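Local coordinates for putative redox protein (Lactobacillus casei, PDB 2QL8) that is a putative redox protein of the OsmC/Ohr family, whose better-known members reduce organic hydroperoxides, though its own substrate is not established, at residues 83-88 with 92-97; 34-39 with 44-49. One frame throughout, in Å; residues are numbered along the deposited sequence.

Contact 1. Residues 83-88 with 92-97. With BEZ (benzoic acid), chain J; EDO (1,2-ethanediol), chain K.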
ATOM      1  N   VAL A  83       7.512  -3.112   7.758  1.00 17.79           N
ATOM      2  CA  VAL A  83       7.552  -3.811   6.475  1.00 15.50           C
ATOM      3  C   VAL A  83       9.014  -4.200   6.215  1.00 16.29           C
ATOM      4  O   VAL A  83       9.909  -3.352   6.343  1.00 19.29           O
ATOM      5  CB  VAL A  83       7.019  -2.936   5.301  1.00 17.31           C
ATOM      6  CG1 VAL A  83       7.061  -3.709   3.965  1.00 18.39           C
ATOM      7  CG2 VAL A  83       5.594  -2.447   5.617  1.00 17.29           C
ATOM      8  N   ALA A  84       9.211  -5.468   5.872  1.00 17.04           N
ATOM      9  CA  ALA A  84      10.517  -6.023   5.517  1.00 16.72           C
ATOM     10  C   ALA A  84      10.547  -6.409   4.027  1.00 17.16           C
ATOM     11  O   ALA A  84       9.574  -6.920   3.491  1.00 18.67           O
ATOM     12  CB  ALA A  84      10.832  -7.240   6.390  1.00 19.12           C
ATOM     13  N   PHE A  85      11.712  -6.174   3.405  1.00 18.25           N
ATOM     14  CA  PHE A  85      12.021  -6.579   2.045  1.00 17.40           C
ATOM     15  C   PHE A  85      12.953  -7.789   2.190  1.00 17.47           C
ATOM     16  O   PHE A  85      13.987  -7.692   2.887  1.00 19.70           O
ATOM     17  CB  PHE A  85      12.731  -5.404   1.359  1.00 18.03           C
ATOM     18  CG  PHE A  85      13.202  -5.649  -0.083  1.00 17.82           C
ATOM     19  CD1 PHE A  85      12.461  -6.301  -1.013  1.00 16.28           C
ATOM     20  CD2 PHE A  85      14.453  -5.163  -0.473  1.00 18.92           C
ATOM     21  CE1 PHE A  85      12.892  -6.428  -2.336  1.00 18.83           C
ATOM     22  CE2 PHE A  85      14.885  -5.304  -1.773  1.00 20.93           C
ATOM     23  CZ  PHE A  85      14.120  -5.963  -2.688  1.00 20.35           C
ATOM     24  N   ILE A  86      12.589  -8.897   1.569  1.00 17.41           N
ATOM     25  CA  ILE A  86      13.318 -10.151   1.646  1.00 19.63           C
ATOM     26  C   ILE A  86      13.494 -10.794   0.264  1.00 18.29           C
ATOM     27  O   ILE A  86      12.785 -10.487  -0.706  1.00 18.40           O
ATOM     28  CB  ILE A  86      12.621 -11.173   2.597  1.00 19.11           C
ATOM     29  CG1 ILE A  86      11.289 -11.696   2.037  1.00 17.93           C
ATOM     30  CG2 ILE A  86      12.422 -10.539   4.001  1.00 18.26           C
ATOM     31  CD1 ILE A  86      10.657 -12.822   2.830  1.00 20.19           C
ATOM     32  N   GLY A  87      14.486 -11.696   0.160  1.00 19.33           N
ATOM     33  CA  GLY A  87      14.609 -12.593  -0.984  1.00 18.91           C
ATOM     34  C   GLY A  87      15.820 -12.311  -1.868  1.00 20.11           C
ATOM     35  O   GLY A  87      16.852 -11.835  -1.405  1.00 24.01           O
ATOM     36  N   ALA A  88      15.628 -12.531  -3.168  1.00 22.25           N
ATOM     37  CA  ALA A  88      16.694 -12.430  -4.199  1.00 23.42           C
ATOM     38  C   ALA A  88      16.030 -12.113  -5.539  1.00 24.08           C
ATOM     39  O   ALA A  88      14.812 -12.167  -5.640  1.00 22.61           O
ATOM     40  CB  ALA A  88      17.457 -13.761  -4.283  1.00 23.91           C
ATOM     41  N   TYR A  92      11.641 -11.815  -4.812  1.00 16.76           N
ATOM     42  CA  TYR A  92      11.539 -10.862  -3.711  1.00 15.66           C
ATOM     43  C   TYR A  92      10.130 -10.861  -3.126  1.00 14.49           C
ATOM     44  O   TYR A  92       9.135 -11.127  -3.829  1.00 16.30           O
ATOM     45  CB  TYR A  92      11.847  -9.432  -4.137  1.00 17.70           C
ATOM     46  CG  TYR A  92      13.283  -9.170  -4.529  1.00 16.84           C
ATOM     47  CD1 TYR A  92      14.322  -9.320  -3.608  1.00 16.95           C
ATOM     48  CD2 TYR A  92      13.603  -8.794  -5.825  1.00 17.63           C
ATOM     49  CE1 TYR A  92      15.627  -9.068  -3.975  1.00 19.00           C
ATOM     50  CE2 TYR A  92      14.901  -8.546  -6.190  1.00 17.58           C
ATOM     51  CZ  TYR A  92      15.925  -8.674  -5.268  1.00 19.63           C
ATOM     52  OH  TYR A  92      17.255  -8.463  -5.655  1.00 23.72           O
ATOM     53  N   GLN A  93      10.071 -10.602  -1.824  1.00 14.08           N
ATOM     54  CA  GLN A  93       8.781 -10.465  -1.139  1.00 15.16           C
ATOM     55  C   GLN A  93       8.847  -9.340  -0.123  1.00 15.82           C
ATOM     56  O   GLN A  93       9.936  -8.922   0.273  1.00 17.04           O
ATOM     57  CB  GLN A  93       8.397 -11.739  -0.417  1.00 16.59           C
ATOM     58  CG  GLN A  93       8.245 -12.959  -1.267  1.00 17.32           C
ATOM     59  CD  GLN A  93       7.810 -14.140  -0.462  1.00 18.71           C
ATOM     60  OE1 GLN A  93       6.660 -14.203  -0.028  1.00 20.63           O
ATOM     61  NE2 GLN A  93       8.719 -15.082  -0.227  1.00 22.54           N
ATOM     62  N   PHE A  94       7.659  -8.867   0.300  1.00 15.14           N
ATOM     63  CA  PHE A  94       7.525  -8.021   1.471  1.00 14.97           C
ATOM     64  C   PHE A  94       6.834  -8.822   2.583  1.00 15.04           C
ATOM     65  O   PHE A  94       5.901  -9.613   2.327  1.00 15.76           O
ATOM     66  CB  PHE A  94       6.672  -6.780   1.202  1.00 15.27           C
ATOM     67  CG  PHE A  94       7.271  -5.764   0.279  1.00 15.68           C
ATOM     68  CD1 PHE A  94       8.569  -5.855  -0.237  1.00 15.35           C
ATOM     69  CD2 PHE A  94       6.509  -4.682  -0.101  1.00 14.11           C
ATOM     70  CE1 PHE A  94       9.050  -4.886  -1.076  1.00 16.13           C
ATOM     71  CE2 PHE A  94       7.007  -3.723  -0.990  1.00 13.96           C
ATOM     72  CZ  PHE A  94       8.278  -3.859  -1.476  1.00 15.11           C
ATOM     73  N   LEU A  95       7.285  -8.575   3.813  1.00 14.91           N
ATOM     74  CA  LEU A  95       6.590  -9.037   5.030  1.00 17.19           C
ATOM     75  C   LEU A  95       6.023  -7.821   5.729  1.00 15.89           C
ATOM     76  O   LEU A  95       6.633  -6.760   5.728  1.00 15.56           O
ATOM     77  CB  LEU A  95       7.560  -9.740   5.995  1.00 18.37           C
ATOM     78  CG  LEU A  95       8.347 -10.933   5.427  1.00 17.57           C
ATOM     79  CD1 LEU A  95       9.382 -11.361   6.500  1.00 19.10           C
ATOM     80  CD2 LEU A  95       7.503 -12.106   4.958  1.00 19.29           C
ATOM     81  N   VAL A  96       4.837  -7.977   6.326  1.00 16.00           N
ATOM     82  CA  VAL A  96       4.146  -6.869   6.956  1.00 14.94           C
ATOM     83  C   VAL A  96       3.667  -7.286   8.362  1.00 15.14           C
ATOM     84  O   VAL A  96       3.041  -8.350   8.537  1.00 15.92           O
ATOM     85  CB  VAL A  96       2.897  -6.460   6.136  1.00 15.37           C
ATOM     86  CG1 VAL A  96       2.162  -5.278   6.821  1.00 16.36           C
ATOM     87  CG2 VAL A  96       3.281  -6.155   4.647  1.00 16.20           C
ATOM     88  N   HIS A  97       4.029  -6.484   9.349  1.00 16.28           N
ATOM     89  CA  HIS A  97       3.634  -6.754  10.739  1.00 17.01           C
ATOM     90  C   HIS A  97       3.051  -5.496  11.373  1.00 17.08           C
ATOM     91  O   HIS A  97       3.751  -4.469  11.471  1.00 17.53           O
ATOM     92  CB  HIS A  97       4.824  -7.252  11.576  1.00 17.87           C
ATOM     93  CG  HIS A  97       4.413  -7.598  12.973  1.00 19.56           C
ATOM     94  ND1 HIS A  97       3.616  -8.687  13.258  1.00 18.97           N
ATOM     95  CD2 HIS A  97       4.675  -6.987  14.153  1.00 22.47           C
ATOM     96  CE1 HIS A  97       3.417  -8.737  14.570  1.00 20.06           C
ATOM     97  NE2 HIS A  97       4.031  -7.709  15.127  1.00 19.90           N
TER
HETATM   98  C   BEZ J 143      12.926  -8.402  -9.314  1.00 18.26           C
HETATM   99  O1  BEZ J 143      12.138  -9.195  -9.342  1.00 16.60           O
HETATM  100  O2  BEZ J 143      14.137  -8.707  -9.697  1.00 26.50           O
HETATM  101  C1  BEZ J 143      12.537  -7.066  -8.814  1.00 23.49           C
HETATM  102  C2  BEZ J 143      11.241  -6.863  -8.164  1.00 20.14           C
HETATM  103  C3  BEZ J 143      11.029  -5.617  -7.664  1.00 21.71           C
HETATM  104  C4  BEZ J 143      11.958  -4.553  -7.855  1.00 25.38           C
HETATM  105  C5  BEZ J 143      13.191  -4.748  -8.534  1.00 25.65           C
HETATM  106  C6  BEZ J 143      13.486  -6.025  -9.014  1.00 25.85           C
HETATM  107  C1  EDO K 144       9.136 -18.424   1.379  1.00 44.58           C
HETATM  108  O1  EDO K 144       8.333 -17.277   1.590  1.00 33.29           O
HETATM  109  C2  EDO K 144       8.180 -19.470   0.899  1.00 47.52           C
HETATM  110  O2  EDO K 144       6.890 -18.872   0.992  1.00 50.98           O

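Contact 2. Residues 34-39 with 44-49. With EDO (1,2-ethanediol), chain I.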
ATOM      1  N   VAL A  34       5.632  12.345  -4.301  1.00 17.65           N
ATOM      2  CA  VAL A  34       6.695  11.956  -3.409  1.00 18.34           C
ATOM      3  C   VAL A  34       7.959  11.591  -4.224  1.00 16.98           C
ATOM      4  O   VAL A  34       7.872  10.958  -5.267  1.00 19.05           O
ATOM      5  CB  VAL A  34       6.297  10.789  -2.440  1.00 18.34           C
ATOM      6  CG1 VAL A  34       5.201  11.290  -1.459  1.00 19.69           C
ATOM      7  CG2 VAL A  34       5.850   9.541  -3.225  1.00 17.34           C
ATOM      8  N   GLN A  35       9.127  11.984  -3.705  1.00 18.52           N
ATOM      9  CA  GLN A  35      10.385  11.486  -4.213  1.00 18.16           C
ATOM     10  C   GLN A  35      10.577  10.045  -3.768  1.00 16.76           C
ATOM     11  O   GLN A  35      10.320   9.705  -2.612  1.00 18.55           O
ATOM     12  CB  GLN A  35      11.539  12.353  -3.692  1.00 19.07           C
ATOM     13  CG  GLN A  35      12.853  11.941  -4.256  1.00 24.23           C
ATOM     14  CD  GLN A  35      13.989  12.825  -3.843  1.00 31.69           C
ATOM     15  OE1 GLN A  35      14.009  13.394  -2.739  1.00 31.62           O
ATOM     16  NE2 GLN A  35      14.981  12.916  -4.721  1.00 37.66           N
ATOM     17  N   THR A  36      11.037   9.206  -4.693  1.00 16.95           N
ATOM     18  CA  THR A  36      11.292   7.818  -4.429  1.00 16.62           C
ATOM     19  C   THR A  36      12.769   7.461  -4.736  1.00 17.37           C
ATOM     20  O   THR A  36      13.428   8.109  -5.551  1.00 20.23           O
ATOM     21  CB  THR A  36      10.333   6.900  -5.256  1.00 17.06           C
ATOM     22  OG1 THR A  36      10.539   7.089  -6.658  1.00 19.35           O
ATOM     23  CG2 THR A  36       8.862   7.149  -4.872  1.00 17.22           C
ATOM     24  N   SER A  37      13.236   6.395  -4.101  1.00 18.41           N
ATOM     25  CA  SER A  37      14.574   5.862  -4.320  0.50 18.15           C
ATOM     26  C   SER A  37      14.649   4.436  -3.821  1.00 17.95           C
ATOM     27  O   SER A  37      13.782   3.951  -3.087  1.00 19.07           O
ATOM     28  CB  SER A  37      15.648   6.725  -3.634  0.50 18.23           C
ATOM     29  OG  SER A  37      15.512   6.764  -2.229  0.50 17.04           O
ATOM     30  N   SER A  38      15.684   3.720  -4.256  1.00 19.04           N
ATOM     31  CA  SER A  38      15.861   2.350  -3.835  1.00 19.08           C
ATOM     32  C   SER A  38      16.031   2.306  -2.332  1.00 20.84           C
ATOM     33  O   SER A  38      16.805   3.091  -1.777  1.00 21.49           O
ATOM     34  CB  SER A  38      17.134   1.739  -4.427  1.00 20.26           C
ATOM     35  OG  SER A  38      17.316   0.440  -3.915  1.00 22.37           O
ATOM     36  N   PRO A  39      15.375   1.346  -1.667  1.00 20.49           N
ATOM     37  CA  PRO A  39      15.616   1.222  -0.221  1.00 22.81           C
ATOM     38  C   PRO A  39      17.043   0.747   0.100  1.00 23.83           C
ATOM     39  O   PRO A  39      17.465   0.845   1.255  1.00 24.01           O
ATOM     40  CB  PRO A  39      14.613   0.167   0.228  1.00 23.03           C
ATOM     41  CG  PRO A  39      14.355  -0.658  -0.964  1.00 23.18           C
ATOM     42  CD  PRO A  39      14.421   0.339  -2.149  1.00 21.94           C
ATOM     43  N   PRO A  44      17.906  10.214  -0.527  1.00 29.54           N
ATOM     44  CA  PRO A  44      16.612  10.681  -0.060  1.00 27.67           C
ATOM     45  C   PRO A  44      15.491   9.999  -0.855  1.00 25.43           C
ATOM     46  O   PRO A  44      15.682   9.617  -2.015  1.00 25.66           O
ATOM     47  CB  PRO A  44      16.621  12.179  -0.369  1.00 27.23           C
ATOM     48  CG  PRO A  44      18.050  12.554  -0.631  1.00 32.88           C
ATOM     49  CD  PRO A  44      18.776  11.308  -1.003  1.00 32.43           C
ATOM     50  N   GLY A  45      14.332   9.882  -0.228  1.00 24.73           N
ATOM     51  CA  GLY A  45      13.158   9.413  -0.946  1.00 21.98           C
ATOM     52  C   GLY A  45      12.544   8.212  -0.284  1.00 20.13           C
ATOM     53  O   GLY A  45      13.183   7.444   0.423  1.00 20.90           O
ATOM     54  N   THR A  46      11.261   8.056  -0.555  1.00 18.74           N
ATOM     55  CA  THR A  46      10.491   6.923  -0.038  1.00 16.45           C
ATOM     56  C   THR A  46      10.566   5.735  -1.002  1.00 16.72           C
ATOM     57  O   THR A  46      11.356   5.719  -1.961  1.00 17.91           O
ATOM     58  CB  THR A  46       9.035   7.362   0.344  1.00 16.77           C
ATOM     59  OG1 THR A  46       8.391   6.352   1.150  1.00 17.14           O
ATOM     60  CG2 THR A  46       8.195   7.644  -0.903  1.00 17.06           C
ATOM     61  N   ASN A  47       9.784   4.701  -0.709  1.00 14.67           N
ATOM     62  CA  ASN A  47       9.834   3.425  -1.411  1.00 15.30           C
ATOM     63  C   ASN A  47       8.542   2.662  -1.167  1.00 14.33           C
ATOM     64  O   ASN A  47       7.703   3.098  -0.352  1.00 14.80           O
ATOM     65  CB  ASN A  47      11.085   2.625  -0.952  1.00 14.97           C
ATOM     66  CG  ASN A  47      11.162   2.482   0.567  1.00 15.83           C
ATOM     67  OD1 ASN A  47      10.230   1.933   1.169  1.00 16.97           O
ATOM     68  ND2 ASN A  47      12.264   2.976   1.190  1.00 17.87           N
ATOM     69  N   PRO A  48       8.310   1.591  -1.930  1.00 14.51           N
ATOM     70  CA  PRO A  48       7.044   0.853  -1.762  1.00 14.90           C
ATOM     71  C   PRO A  48       6.784   0.294  -0.370  1.00 12.94           C
ATOM     72  O   PRO A  48       5.619   0.211   0.058  1.00 14.54           O
ATOM     73  CB  PRO A  48       7.162  -0.263  -2.784  1.00 14.21           C
ATOM     74  CG  PRO A  48       8.061   0.304  -3.850  1.00 14.80           C
ATOM     75  CD  PRO A  48       9.108   1.052  -3.065  1.00 15.39           C
ATOM     76  N   GLU A  49       7.854  -0.077   0.328  1.00 14.23           N
ATOM     77  CA  GLU A  49       7.767  -0.630   1.668  1.00 15.29           C
ATOM     78  C   GLU A  49       7.198   0.419   2.622  1.00 13.54           C
ATOM     79  O   GLU A  49       6.223   0.189   3.359  1.00 15.64           O
ATOM     80  CB  GLU A  49       9.157  -1.064   2.134  1.00 15.63           C
ATOM     81  CG  GLU A  49       9.742  -2.293   1.388  1.00 17.73           C
ATOM     82  CD  GLU A  49      10.592  -1.928   0.134  1.00 16.27           C
ATOM     83  OE1 GLU A  49      10.456  -0.791  -0.411  1.00 17.35           O
ATOM     84  OE2 GLU A  49      11.406  -2.798  -0.275  1.00 19.05           O
TER
HETATM   85  C1  EDO I 149      12.006  -3.373  -3.783  1.00 41.33           C
HETATM   86  O1  EDO I 149      11.943  -2.369  -2.761  1.00 31.68           O
HETATM   87  C2  EDO I 149      10.707  -3.520  -4.560  1.00 47.24           C
HETATM   88  O2  EDO I 149      10.387  -2.323  -5.283  1.00 50.82           O
HETATM   89  O   HOH W   1      14.039   4.762  -0.333  1.00 19.68           O

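Contact 1. Residues 83-88 with 92-97
With CG of Phe-85 set opposite its backbone N (chi1 177°) and CG of Tyr-92 beside its own N (chi1 -68°), the two rings converge although their residues are not paired across the strands. Phe-85 CE1 comes within 3.5 Å of Tyr-92 CD1, the planes inclined at 35°, and CZ lies toward the rim of one tyrosine face. The opposite face carries the Ala-88 carbonyl, its O 3.3 Å above the ring centre, while the carboxyl carbon of benzoic acid meets the ring edge. Next to CE1, Phe-85 CD1 meets the edge of the Phe-94 ring at CE1, 3.7 Å away.

Beneath these rings runs a regular antiparallel hairpin. Ala-84 and Leu-95 exchange two backbone hydrogen bonds, as do Ile-86 and Gln-93. On the reverse face Ile-86 CD1 reaches Leu-95 CD2 at 3.9 Å, and Gln-93 NE2 donates to an ethanediol O1 (2.9 Å).

Strand 91-102 also pairs, in parallel, with 133-137, and Asn-132 binds Gln-93 OE1 and the Phe-94 carbonyl. Residues 83-85 pair with a strand of the second subunit, extending the sheet across the interface, and helix 48-70 packs against Val-83, Phe-85, Phe-94 and Val-96.

Contact 2. Residues 34-39 with 44-49
A helix N-terminus tied back to the strand that precedes it is the motif here: residues 44-47 lead into helix 48-70, with Asn-47 as its N-cap, and lie across the end of strand 33-36. The join is a single beta bridge between Thr-36 and Thr-46. Thr-46 N donates to Gln-35 O (2.8 Å), and Ser-37 N returns a bond to Thr-46 O (2.9 Å) that runs nearly along the C=O axis. The same oxygen receives a CA-H contact from Thr-36.

In one of its two conformers Ser-37 adds a side-chain tie, probably only part-time. Its OG, held between the backbone N and the carbonyl carbon (chi1 63°), there donates to Pro-44 O at 2.9 Å from well above the carbonyl plane. Gly-45 CA lies close against the backbone of the strand, 3.3 Å from Gln-35 O. Around the bridge, Thr-46 CG2 meets Val-34 CG2 at 3.8 Å, and the Gln-35 amide lies alongside the Pro-44 ring.

Beyond the bridge a water takes over: it accepts from Asn-47 ND2 (2.9 Å) and lies near the carbonyls of Ser-37 and Gly-45. Asn-47 OD1 caps Gln-50 N, and Thr-46 OG1 bonds Gln-50 OE1. Pro-39 CB packs on Asn-47 ND2, while Pro-39 CG approaches Glu-49 OE2 (3.7 Å), an oxygen that also accepts from an ethanediol O1 at 2.6 Å.

Strand 33-36 pairs with 24-27 through Val-34 and Thr-36. Asn-47 ND2 also bonds Tyr-12 OH of the second subunit, and Pro-48 O bonds Ser-55 OG of that subunit. Pro-48 rests on Phe-94 of strand 91-102, and Glu-49 reaches both that strand and 77-88.

Contact 2 closes before contact 1 opens along the chain, and the first turn of helix 48-70 joins them although their centres lie 15 Å apart. Glu-49 makes the closest approach: its OE2 is 3.2 Å from Phe-94 CE1 and 3.3 Å from Phe-85 CB, so a carboxylate oxygen of contact 2 packs among the side chains of Phe-85 and Phe-94. Val-83 CG2 packs on Glu-49 O at 3.5 Å. Benzoic acid bears on contact 1 directly, through Tyr-92, with Arg-120 of the second subunit and Ala-90 N binding it; the Glu-49 side chain is about 8 Å from a bound benzoic acid at the nearest atoms. Both contacts also touch the second subunit.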